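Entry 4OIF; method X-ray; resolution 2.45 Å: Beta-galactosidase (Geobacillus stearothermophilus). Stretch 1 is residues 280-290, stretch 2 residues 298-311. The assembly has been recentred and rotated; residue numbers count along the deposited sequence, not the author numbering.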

# COMPACT_ATOMS: atom_id res chain seq x y z
N VAL A 280 -33.80 -7.15 21.08
CA VAL A 280 -33.90 -5.87 20.40
C VAL A 280 -32.59 -5.57 19.67
O VAL A 280 -31.50 -5.92 20.14
CB VAL A 280 -34.28 -4.72 21.41
CG1 VAL A 280 -33.30 -4.67 22.56
CG2 VAL A 280 -34.40 -3.37 20.72
N ILE A 281 -32.71 -4.97 18.49
CA ILE A 281 -31.56 -4.61 17.67
C ILE A 281 -31.08 -3.22 18.06
O ILE A 281 -31.89 -2.31 18.27
CB ILE A 281 -31.87 -4.62 16.16
CG1 ILE A 281 -32.40 -5.99 15.73
CG2 ILE A 281 -30.64 -4.22 15.36
CD1 ILE A 281 -31.52 -7.16 16.16
N SER A 282 -29.77 -3.06 18.16
CA SER A 282 -29.21 -1.76 18.48
C SER A 282 -27.95 -1.58 17.68
O SER A 282 -27.30 -2.57 17.36
CB SER A 282 -28.92 -1.62 19.98
OG SER A 282 -27.74 -2.31 20.33
N TRP A 283 -27.59 -0.34 17.35
CA TRP A 283 -26.36 -0.16 16.59
C TRP A 283 -25.64 1.19 16.75
O TRP A 283 -26.14 2.11 17.38
CB TRP A 283 -26.62 -0.43 15.10
CG TRP A 283 -27.28 0.67 14.30
CD1 TRP A 283 -28.59 1.08 14.37
CD2 TRP A 283 -26.68 1.44 13.25
NE1 TRP A 283 -28.82 2.08 13.44
CE2 TRP A 283 -27.66 2.31 12.75
CE3 TRP A 283 -25.39 1.48 12.70
CZ2 TRP A 283 -27.40 3.22 11.73
CZ3 TRP A 283 -25.14 2.38 11.68
CH2 TRP A 283 -26.14 3.24 11.21
N ASP A 284 -24.44 1.25 16.18
CA ASP A 284 -23.52 2.36 16.40
C ASP A 284 -23.25 3.12 15.12
O ASP A 284 -22.62 2.60 14.21
CB ASP A 284 -22.20 1.85 16.97
CG ASP A 284 -22.40 0.93 18.14
OD1 ASP A 284 -23.44 1.06 18.81
OD2 ASP A 284 -21.51 0.09 18.38
N ALA A 285 -23.71 4.36 15.06
CA ALA A 285 -23.62 5.14 13.84
C ALA A 285 -22.55 6.21 13.93
O ALA A 285 -22.59 7.06 14.82
CB ALA A 285 -24.97 5.77 13.53
N TYR A 286 -21.59 6.17 13.01
CA TYR A 286 -20.61 7.25 12.92
C TYR A 286 -20.47 7.75 11.47
O TYR A 286 -19.47 7.48 10.81
CB TYR A 286 -19.27 6.78 13.50
CG TYR A 286 -19.41 6.33 14.94
CD1 TYR A 286 -19.47 7.26 15.97
CD2 TYR A 286 -19.53 4.98 15.27
CE1 TYR A 286 -19.62 6.86 17.30
CE2 TYR A 286 -19.68 4.57 16.60
CZ TYR A 286 -19.72 5.52 17.60
OH TYR A 286 -19.87 5.14 18.92
N PRO A 287 -21.49 8.45 10.96
CA PRO A 287 -21.36 9.00 9.61
C PRO A 287 -20.32 10.11 9.56
O PRO A 287 -20.20 10.86 10.53
CB PRO A 287 -22.76 9.57 9.32
CG PRO A 287 -23.66 8.94 10.33
CD PRO A 287 -22.81 8.75 11.55
N ALA A 288 -19.58 10.21 8.46
CA ALA A 288 -18.55 11.23 8.35
C ALA A 288 -19.15 12.54 7.85
O ALA A 288 -18.91 12.96 6.72
CB ALA A 288 -17.44 10.76 7.43
N TRP A 289 -19.95 13.18 8.72
CA TRP A 289 -20.66 14.40 8.36
C TRP A 289 -19.71 15.52 7.95
O TRP A 289 -18.68 15.73 8.58
CB TRP A 289 -21.54 14.89 9.52
CG TRP A 289 -22.64 13.94 9.96
CD1 TRP A 289 -22.73 13.31 11.17
CD2 TRP A 289 -23.79 13.54 9.21
NE1 TRP A 289 -23.88 12.54 11.22
CE2 TRP A 289 -24.54 12.66 10.02
CE3 TRP A 289 -24.26 13.84 7.92
CZ2 TRP A 289 -25.73 12.07 9.59
CZ3 TRP A 289 -25.44 13.25 7.50
CH2 TRP A 289 -26.16 12.38 8.33
N HIS A 290 -20.08 16.21 6.88
CA HIS A 290 -19.38 17.37 6.36
C HIS A 290 -18.06 17.00 5.69
O HIS A 290 -17.17 17.84 5.57
CB HIS A 290 -19.13 18.39 7.48
CG HIS A 290 -20.33 18.64 8.35
ND1 HIS A 290 -21.52 19.12 7.85
CD2 HIS A 290 -20.52 18.47 9.68
CE1 HIS A 290 -22.39 19.24 8.83
NE2 HIS A 290 -21.81 18.85 9.95
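Stretch 2 (298-311) DLAMKVGFINDLYR

Residues 298-311 form one unbroken stretch of α-helix, with phi and psi near -60° and -45°; from K302 onward each backbone N-H is bonded to the carbonyl four residues back. The helix runs nearly antiparallel to the short strand at 282-284: their N-to-C directions make an angle of 155°, and the axes approach to 9.7 Å. The two segments therefore pair in opposite order, I281 beside Y310 and P287 beside L299. Together they bury 529 Å², both sides summed; most of the helix's share comes from L299, V303, I306 and Y310, spaced three or four apart.

Side chains alternate along this segment: I281 and W283 point toward the helix, S282 and D284 away. W283 is the larger bump, and its indole lies among I306, N307 and Y310. Over one face sit I306 and Y310: I306 CG2 stands 3.6 Å from the centroid of the six-membered ring, close to its normal, a CH-pi contact, and the edge of the Y310 ring meets the five-membered ring, with Y310 CD2 3.4 Å from W283 CG and the planes at 74°. N307 takes the indole's edge, where a polar group can serve the ring nitrogen; W283 NE1 gives a weak hydrogen bond to N307 OD1 (3.2 Å, 128°). I281 CG2 packs 4.1 Å from Y310 CB.

Beyond the strand, the loop meets the earlier turns of the helix. P287, rigid and compact, sets its ring against two branched side chains, with CG 3.6 Å from V303 CG2 and CB 3.9 Å from L299 CD2. L299 CD2 also lies 3.5 Å from W289 CE3, so one leucine methyl touches both the proline and the indole. W289 starts out sideways, but its long ring reaches the helix, where CH2 comes 4.0 Å from A300 CA; A300 CB is 4.2 Å from W289 CH2, and the small alanine sits at the indole's edge.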

# COMPACT_ATOMS: atom_id res chain seq x y z
N ASP A 298 -26.66 12.89 0.48
CA ASP A 298 -26.23 11.54 0.07
C ASP A 298 -25.84 10.67 1.28
O ASP A 298 -26.22 9.48 1.40
CB ASP A 298 -25.05 11.62 -0.90
CG ASP A 298 -25.44 12.20 -2.25
OD1 ASP A 298 -26.52 11.86 -2.79
OD2 ASP A 298 -24.64 13.01 -2.78
N LEU A 299 -25.08 11.28 2.19
CA LEU A 299 -24.70 10.62 3.43
C LEU A 299 -25.94 10.26 4.24
O LEU A 299 -26.07 9.13 4.73
CB LEU A 299 -23.76 11.50 4.24
CG LEU A 299 -23.16 10.86 5.49
CD1 LEU A 299 -22.53 9.52 5.13
CD2 LEU A 299 -22.12 11.78 6.12
N ALA A 300 -26.85 11.23 4.36
CA ALA A 300 -28.08 11.04 5.14
C ALA A 300 -28.87 9.87 4.58
O ALA A 300 -29.39 9.05 5.33
CB ALA A 300 -28.92 12.31 5.15
N MET A 301 -28.95 9.81 3.25
CA MET A 301 -29.58 8.69 2.56
C MET A 301 -28.94 7.36 2.94
O MET A 301 -29.65 6.39 3.23
CB MET A 301 -29.51 8.89 1.05
CG MET A 301 -30.27 7.83 0.27
SD MET A 301 -30.21 8.16 -1.49
CE MET A 301 -28.44 8.11 -1.73
N LYS A 302 -27.60 7.31 2.92
CA LYS A 302 -26.89 6.09 3.33
C LYS A 302 -27.26 5.66 4.76
O LYS A 302 -27.50 4.45 5.06
CB LYS A 302 -25.38 6.27 3.23
CG LYS A 302 -24.83 6.26 1.82
CD LYS A 302 -23.32 6.42 1.86
CE LYS A 302 -22.79 6.98 0.57
NZ LYS A 302 -21.33 7.29 0.67
N VAL A 303 -27.32 6.65 5.64
CA VAL A 303 -27.67 6.40 7.04
C VAL A 303 -29.08 5.83 7.13
O VAL A 303 -29.33 4.85 7.84
CB VAL A 303 -27.57 7.69 7.88
CG1 VAL A 303 -27.95 7.41 9.33
CG2 VAL A 303 -26.16 8.25 7.81
N GLY A 304 -30.00 6.43 6.38
CA GLY A 304 -31.38 5.98 6.37
C GLY A 304 -31.48 4.56 5.86
O GLY A 304 -32.29 3.78 6.36
N PHE A 305 -30.67 4.22 4.86
CA PHE A 305 -30.63 2.86 4.36
C PHE A 305 -30.25 1.89 5.48
O PHE A 305 -30.97 0.90 5.72
CB PHE A 305 -29.64 2.73 3.20
CG PHE A 305 -29.53 1.34 2.64
CD1 PHE A 305 -30.39 0.91 1.64
CD2 PHE A 305 -28.53 0.46 3.09
CE1 PHE A 305 -30.27 -0.38 1.09
CE2 PHE A 305 -28.41 -0.82 2.56
CZ PHE A 305 -29.28 -1.24 1.56
N ILE A 306 -29.15 2.18 6.17
CA ILE A 306 -28.78 1.26 7.27
C ILE A 306 -29.86 1.19 8.36
O ILE A 306 -30.16 0.11 8.89
CB ILE A 306 -27.44 1.63 7.92
CG1 ILE A 306 -26.32 1.42 6.92
CG2 ILE A 306 -27.17 0.71 9.11
CD1 ILE A 306 -26.06 -0.04 6.63
N ASN A 307 -30.45 2.33 8.69
CA ASN A 307 -31.55 2.32 9.66
C ASN A 307 -32.67 1.42 9.20
O ASN A 307 -33.20 0.65 9.98
CB ASN A 307 -32.08 3.72 9.88
CG ASN A 307 -31.19 4.56 10.76
OD1 ASN A 307 -30.31 4.05 11.47
ND2 ASN A 307 -31.42 5.86 10.75
N ASP A 308 -33.02 1.49 7.92
CA ASP A 308 -34.12 0.69 7.44
C ASP A 308 -33.75 -0.79 7.55
O ASP A 308 -34.58 -1.64 7.93
CB ASP A 308 -34.46 1.09 6.01
CG ASP A 308 -35.09 2.47 5.94
OD1 ASP A 308 -35.52 2.99 7.00
OD2 ASP A 308 -35.15 3.05 4.84
N LEU A 309 -32.49 -1.08 7.25
CA LEU A 309 -32.04 -2.45 7.36
C LEU A 309 -32.20 -2.97 8.79
O LEU A 309 -32.84 -4.01 9.02
CB LEU A 309 -30.58 -2.57 6.89
CG LEU A 309 -29.91 -3.93 7.09
CD1 LEU A 309 -30.64 -5.05 6.35
CD2 LEU A 309 -28.46 -3.87 6.68
N TYR A 310 -31.66 -2.23 9.76
CA TYR A 310 -31.61 -2.72 11.14
C TYR A 310 -32.96 -2.66 11.86
O TYR A 310 -33.23 -3.46 12.75
CB TYR A 310 -30.55 -1.94 11.92
CG TYR A 310 -29.14 -2.34 11.53
CD1 TYR A 310 -28.91 -3.53 10.84
CD2 TYR A 310 -28.05 -1.53 11.84
CE1 TYR A 310 -27.64 -3.91 10.48
CE2 TYR A 310 -26.77 -1.91 11.48
CZ TYR A 310 -26.57 -3.10 10.78
OH TYR A 310 -25.31 -3.49 10.40
N ARG A 311 -33.81 -1.73 11.46
CA ARG A 311 -35.18 -1.74 11.95
C ARG A 311 -35.84 -3.01 11.44
O ARG A 311 -36.42 -3.77 12.21
CB ARG A 311 -35.96 -0.50 11.49
CG ARG A 311 -37.36 -0.38 12.11
CD ARG A 311 -38.23 0.54 11.29
NE ARG A 311 -38.30 0.08 9.91
CZ ARG A 311 -37.71 0.67 8.88
NH1 ARG A 311 -37.00 1.78 9.06
NH2 ARG A 311 -37.83 0.14 7.67